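Local structure of hydrolase, haloacid dehalogenase-like family (Chlorobaculum tepidum, 2HCF) at residues D28-V33 with E56-V61; D110-L115 with E158-M163. The protein is a member of the haloacid dehalogenase-like family that binds magnesium and probably acts as a hydrolase, its substrate not being established. All coordinates share one frame; numbering follows the deposited sequence.

How the contacts relate
Contacts 1 and 2 lie 35 Å apart, centre to centre, on opposite sides of the chain's centre, and their nearest atoms stay about 21 Å apart, so neither touches the other. Contact 1 pairs helices 21-34 and 50-59, two successive helices that follow strand 5-9 in the chain. Contact 2, later in the chain, sets strand 111-116 of the parallel sheet against helix 152-164. Strand 5-9, beside strand 111-116, leads to D10 and D12, which bind magnesium together with D178. Proteins of the haloacid dehalogenase type commonly combine a Rossmann-like core with an inserted cap; contact 1 probably belongs to the cap, contact 2 to the core bearing the metal site.

Contact 1 of 2, residues D28-V33 with E56-V61; sequences DALIEV and EVLSNV
Just before V57 and L58, the two residues that meet L30 across this contact, the carbonyl oxygen of E56 accepts the backbone bond from N60 N, 3.0 Å long. No polar bond crosses between the helices; the pairing itself is purely apolar. L30 carries one whole side of it, sending its two methyls to different partners. CD1 of L30 comes within 3.8 Å of CG2 of V57, the two side chains crossing at about a right angle, while CD2 of L30 stands 4.4 Å from CD1 of L58, a looser approach. With CG beside its backbone N (chi1 -61°) and the chain then extended, L30 directs its forked end at the other helix; the nearest CA atoms of the two segments, those of L30 and L58, are 8.7 Å apart. All three side chains are buried, F45 adding to the packing on V57. A29 and V33 of the same helix as L30 touch T78 of helix 65-86. Such leucine and valine packing between successive helices is consistent with the helical cap inserted after the first core strand in many haloacid dehalogenase-like proteins.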
loop_
_atom_site.group_PDB
_atom_site.type_symbol
_atom_site.label_atom_id
_atom_site.label_comp_id
_atom_site.label_asym_id
_atom_site.label_seq_id
_atom_site.Cartn_x
_atom_site.Cartn_y
_atom_site.Cartn_z
ATOM N N ASP A 28 18.858 -3.762 -8.902
ATOM C CA ASP A 28 19.819 -2.837 -9.469
ATOM C C ASP A 28 20.241 -1.695 -8.535
ATOM O O ASP A 28 21.394 -1.255 -8.578
ATOM C CB ASP A 28 19.284 -2.254 -10.793
ATOM C CG ASP A 28 19.425 -3.222 -11.957
ATOM O OD1 ASP A 28 20.097 -4.267 -11.781
ATOM O OD2 ASP A 28 18.878 -2.951 -13.051
ATOM N N ALA A 29 19.310 -1.199 -7.716
ATOM C CA ALA A 29 19.610 -0.115 -6.799
ATOM C C ALA A 29 20.481 -0.619 -5.659
ATOM O O ALA A 29 21.455 0.043 -5.259
ATOM C CB ALA A 29 18.332 0.504 -6.272
ATOM N N LEU A 30 20.163 -1.799 -5.143
ATOM C CA LEU A 30 20.974 -2.393 -4.102
ATOM C C LEU A 30 22.383 -2.791 -4.579
ATOM O O LEU A 30 23.352 -2.646 -3.834
ATOM C CB LEU A 30 20.248 -3.604 -3.493
ATOM C CG LEU A 30 18.907 -3.293 -2.844
ATOM C CD1 LEU A 30 18.301 -4.538 -2.241
ATOM C CD2 LEU A 30 19.039 -2.224 -1.736
ATOM N N ILE A 31 22.497 -3.324 -5.793
ATOM C CA ILE A 31 23.822 -3.601 -6.365
ATOM C C ILE A 31 24.645 -2.311 -6.421
ATOM O O ILE A 31 25.826 -2.283 -6.057
ATOM C CB ILE A 31 23.723 -4.215 -7.775
ATOM C CG1 ILE A 31 23.202 -5.653 -7.696
ATOM C CG2 ILE A 31 25.104 -4.207 -8.465
ATOM C CD1 ILE A 31 22.704 -6.222 -9.038
ATOM N N GLU A 32 24.001 -1.236 -6.857
ATOM C CA GLU A 32 24.655 0.051 -6.953
ATOM C C GLU A 32 25.166 0.586 -5.620
ATOM O O GLU A 32 26.240 1.173 -5.568
ATOM C CB GLU A 32 23.741 1.083 -7.598
ATOM C CG GLU A 32 24.439 2.408 -7.779
ATOM C CD GLU A 32 23.655 3.406 -8.635
ATOM O OE1 GLU A 32 22.757 2.981 -9.416
ATOM O OE2 GLU A 32 23.973 4.628 -8.511
ATOM N N VAL A 33 24.420 0.369 -4.548
ATOM C CA VAL A 33 24.730 0.968 -3.257
ATOM C C VAL A 33 25.549 0.019 -2.382
ATOM O O VAL A 33 26.552 0.425 -1.805
ATOM C CB VAL A 33 23.441 1.391 -2.545
ATOM C CG1 VAL A 33 23.684 1.793 -1.102
ATOM C CG2 VAL A 33 22.782 2.566 -3.330
ATOM N N GLU A 56 15.508 -7.437 4.761
ATOM C CA GLU A 56 15.396 -8.880 4.629
ATOM C C GLU A 56 16.347 -9.418 3.571
ATOM O O GLU A 56 17.177 -10.239 3.874
ATOM C CB GLU A 56 13.955 -9.337 4.364
ATOM C CG GLU A 56 13.849 -10.879 4.311
ATOM C CD GLU A 56 12.422 -11.421 4.424
ATOM O OE1 GLU A 56 11.460 -10.634 4.616
ATOM O OE2 GLU A 56 12.272 -12.661 4.326
ATOM N N VAL A 57 16.275 -8.918 2.353
ATOM C CA VAL A 57 17.090 -9.492 1.271
ATOM C C VAL A 57 18.606 -9.329 1.481
ATOM O O VAL A 57 19.395 -10.187 1.047
ATOM C CB VAL A 57 16.654 -8.954 -0.106
ATOM C CG1 VAL A 57 15.151 -9.175 -0.301
ATOM C CG2 VAL A 57 17.008 -7.503 -0.255
ATOM N N LEU A 58 19.004 -8.234 2.140
ATOM C CA LEU A 58 20.393 -7.991 2.499
ATOM C C LEU A 58 20.818 -8.802 3.699
ATOM O O LEU A 58 21.920 -9.370 3.722
ATOM C CB LEU A 58 20.655 -6.503 2.747
ATOM C CG LEU A 58 20.482 -5.637 1.480
ATOM C CD1 LEU A 58 20.686 -4.165 1.800
ATOM C CD2 LEU A 58 21.425 -6.084 0.386
ATOM N N SER A 59 19.975 -8.880 4.716
ATOM C CA SER A 59 20.357 -9.665 5.870
ATOM C C SER A 59 20.491 -11.176 5.507
ATOM O O SER A 59 21.303 -11.890 6.107
ATOM C CB SER A 59 19.390 -9.414 7.024
ATOM O OG SER A 59 18.139 -9.984 6.727
ATOM N N ASN A 60 19.720 -11.633 4.507
ATOM C CA ASN A 60 19.810 -13.002 3.965
ATOM C C ASN A 60 21.203 -13.354 3.442
ATOM O O ASN A 60 21.615 -14.516 3.522
ATOM C CB ASN A 60 18.787 -13.218 2.829
ATOM C CG ASN A 60 17.365 -13.441 3.326
ATOM O OD1 ASN A 60 17.141 -13.739 4.498
ATOM N ND2 ASN A 60 16.391 -13.338 2.407
ATOM N N VAL A 61 21.933 -12.375 2.902
ATOM C CA VAL A 61 23.275 -12.645 2.424
ATOM C C VAL A 61 24.375 -12.322 3.458
ATOM O O VAL A 61 25.552 -12.402 3.140
ATOM C CB VAL A 61 23.554 -11.990 1.046
ATOM C CG1 VAL A 61 22.605 -12.517 0.026
ATOM C CG2 VAL A 61 23.493 -10.481 1.107
#

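Contact 2 of 2, residues D110-L115 with E158-M163; sequences DVLLGL and ERARRM
L112 reaches from the strand to the helix with both of its methyls, and each finds a different residue. CD2 of L112 rests on A160, 3.8 Å from its CB and 4.1 Å from its CA, so that this branch lies against the helix surface itself. The other branch, CD1 of L112, comes within 4.4 Å of CE of M163, a selenomethionine one helical turn further on, whose terminal methyl approaches at the more open margin of the contact. The fork of L112 therefore spans neighbouring turns of the helix. Its CG stands opposite the backbone N (chi1 174°), and the next torsion, near 62°, divides the methyls between the two partners. A160 offers a single methyl, consistent with the close approach of 7.9 Å between L112 CA and A160 CA.

No hydrogen bond links the two segments, but two of the helix's charged side chains have partners around the contact. On the exposed side, E158 OE2 and R162 NH2 form a long salt bridge of 3.6 Å; E158 CD lies 3.4 Å above the plane of the R162 guanidinium, displaced toward its rim, so the attraction is one of charge without a directed N-H. R159 NH1 forms a salt bridge with D145 and a hydrogen bond to G140 O, in the outermost strand 140-141.

Further out, L112 is held in position by backbone bonds to T5 and V7 of the parallel strand 5-9. L6 of that strand touches both L112 and A160, while F139 packs on L112 and M163, and Y168 also on L112. L113 packs on helix 98-106 and L115 on helix 121-129, whereas helix 152-164 takes the L112 side, giving the layered alpha/beta sandwich of the Rossmann-like core.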
loop_
_atom_site.group_PDB
_atom_site.type_symbol
_atom_site.label_atom_id
_atom_site.label_comp_id
_atom_site.label_asym_id
_atom_site.label_seq_id
_atom_site.Cartn_x
_atom_site.Cartn_y
_atom_site.Cartn_z
ATOM N N ASP A 110 -18.597 13.413 2.576
ATOM C CA ASP A 110 -18.446 12.674 3.840
ATOM C C ASP A 110 -17.309 11.633 3.837
ATOM O O ASP A 110 -17.113 10.941 4.840
ATOM C CB ASP A 110 -19.756 11.968 4.190
ATOM C CG ASP A 110 -20.223 11.033 3.096
ATOM O OD1 ASP A 110 -20.178 11.420 1.915
ATOM O OD2 ASP A 110 -20.656 9.914 3.414
ATOM N N VAL A 111 -16.576 11.518 2.730
ATOM C CA VAL A 111 -15.498 10.542 2.608
ATOM C C VAL A 111 -14.146 11.245 2.519
ATOM O O VAL A 111 -13.978 12.181 1.741
ATOM C CB VAL A 111 -15.674 9.663 1.352
ATOM C CG1 VAL A 111 -14.465 8.690 1.155
ATOM C CG2 VAL A 111 -16.947 8.879 1.432
ATOM N N LEU A 112 -13.183 10.788 3.319
ATOM C CA LEU A 112 -11.788 11.199 3.116
ATOM C C LEU A 112 -10.987 10.011 2.596
ATOM O O LEU A 112 -10.925 8.977 3.242
ATOM C CB LEU A 112 -11.159 11.702 4.405
ATOM C CG LEU A 112 -9.663 12.003 4.296
ATOM C CD1 LEU A 112 -9.371 13.099 3.279
ATOM C CD2 LEU A 112 -9.129 12.359 5.649
ATOM N N LEU A 113 -10.359 10.148 1.440
ATOM C CA LEU A 113 -9.546 9.034 0.908
ATOM C C LEU A 113 -8.081 9.223 1.279
ATOM O O LEU A 113 -7.568 10.340 1.214
ATOM C CB LEU A 113 -9.645 8.927 -0.601
ATOM C CG LEU A 113 -10.880 8.280 -1.229
ATOM C CD1 LEU A 113 -10.829 8.600 -2.704
ATOM C CD2 LEU A 113 -10.890 6.800 -1.022
ATOM N N GLY A 114 -7.429 8.133 1.687
ATOM C CA GLY A 114 -5.985 8.128 1.889
ATOM C C GLY A 114 -5.326 6.795 1.501
ATOM O O GLY A 114 -6.004 5.784 1.262
ATOM N N LEU A 115 -3.996 6.802 1.448
ATOM C CA LEU A 115 -3.230 5.634 1.112
ATOM C C LEU A 115 -2.655 5.089 2.381
ATOM O O LEU A 115 -2.262 5.867 3.239
ATOM C CB LEU A 115 -2.090 6.013 0.207
ATOM C CG LEU A 115 -2.568 6.502 -1.169
ATOM C CD1 LEU A 115 -1.447 7.167 -1.853
ATOM C CD2 LEU A 115 -3.068 5.315 -2.021
ATOM N N GLU A 158 -3.887 9.858 12.767
ATOM C CA GLU A 158 -3.444 11.163 13.269
ATOM C C GLU A 158 -3.427 12.215 12.168
ATOM O O GLU A 158 -3.892 13.339 12.376
ATOM C CB GLU A 158 -2.081 11.047 13.895
ATOM C CG GLU A 158 -1.667 12.230 14.713
ATOM C CD GLU A 158 -0.406 11.950 15.488
ATOM O OE1 GLU A 158 0.633 11.702 14.840
ATOM O OE2 GLU A 158 -0.471 11.912 16.752
ATOM N N ARG A 159 -2.890 11.848 11.017
ATOM C CA ARG A 159 -2.844 12.764 9.874
ATOM C C ARG A 159 -4.234 13.143 9.390
ATOM O O ARG A 159 -4.480 14.291 9.031
ATOM C CB ARG A 159 -2.012 12.163 8.724
ATOM C CG ARG A 159 -0.532 12.121 9.047
ATOM C CD ARG A 159 0.319 11.487 7.926
ATOM N NE ARG A 159 1.710 11.432 8.371
ATOM C CZ ARG A 159 2.655 10.654 7.862
ATOM N NH1 ARG A 159 2.411 9.864 6.817
ATOM N NH2 ARG A 159 3.863 10.671 8.427
ATOM N N ALA A 160 -5.141 12.178 9.337
ATOM C CA ALA A 160 -6.499 12.447 8.857
ATOM C C ALA A 160 -7.207 13.428 9.817
ATOM O O ALA A 160 -7.845 14.388 9.400
ATOM C CB ALA A 160 -7.273 11.136 8.747
ATOM N N ARG A 161 -7.082 13.160 11.108
ATOM C CA ARG A 161 -7.688 13.991 12.160
ATOM C C ARG A 161 -7.167 15.453 12.126
ATOM O O ARG A 161 -7.940 16.398 12.284
ATOM C CB ARG A 161 -7.426 13.300 13.497
ATOM C CG ARG A 161 -8.026 13.931 14.690
ATOM C CD ARG A 161 -7.818 13.071 15.954
ATOM N NE ARG A 161 -8.034 13.867 17.156
ATOM C CZ ARG A 161 -8.235 13.378 18.380
ATOM N NH1 ARG A 161 -8.220 12.070 18.605
ATOM N NH2 ARG A 161 -8.451 14.215 19.396
ATOM N N ARG A 162 -5.872 15.628 11.875
ATOM C CA ARG A 162 -5.267 16.946 11.776
ATOM C C ARG A 162 -5.743 17.673 10.511
ATOM O O ARG A 162 -5.794 18.899 10.465
ATOM C CB ARG A 162 -3.744 16.840 11.794
ATOM C CG ARG A 162 -3.181 16.532 13.157
ATOM C CD ARG A 162 -1.737 16.205 13.038
ATOM N NE ARG A 162 -1.143 15.940 14.334
ATOM C CZ ARG A 162 0.070 15.422 14.515
ATOM N NH1 ARG A 162 0.849 15.085 13.494
ATOM N NH2 ARG A 162 0.508 15.249 15.735
HETATM N N MSE A 163 -6.120 16.909 9.497
HETATM C CA MSE A 163 -6.606 17.490 8.251
HETATM C C MSE A 163 -8.042 17.937 8.311
HETATM O O MSE A 163 -8.364 18.982 7.788
HETATM C CB MSE A 163 -6.483 16.483 7.112
HETATM C CG MSE A 163 -5.092 16.188 6.768
HETATM SE SE MSE A 163 -5.025 14.819 5.405
HETATM C CE MSE A 163 -5.913 15.751 4.076
#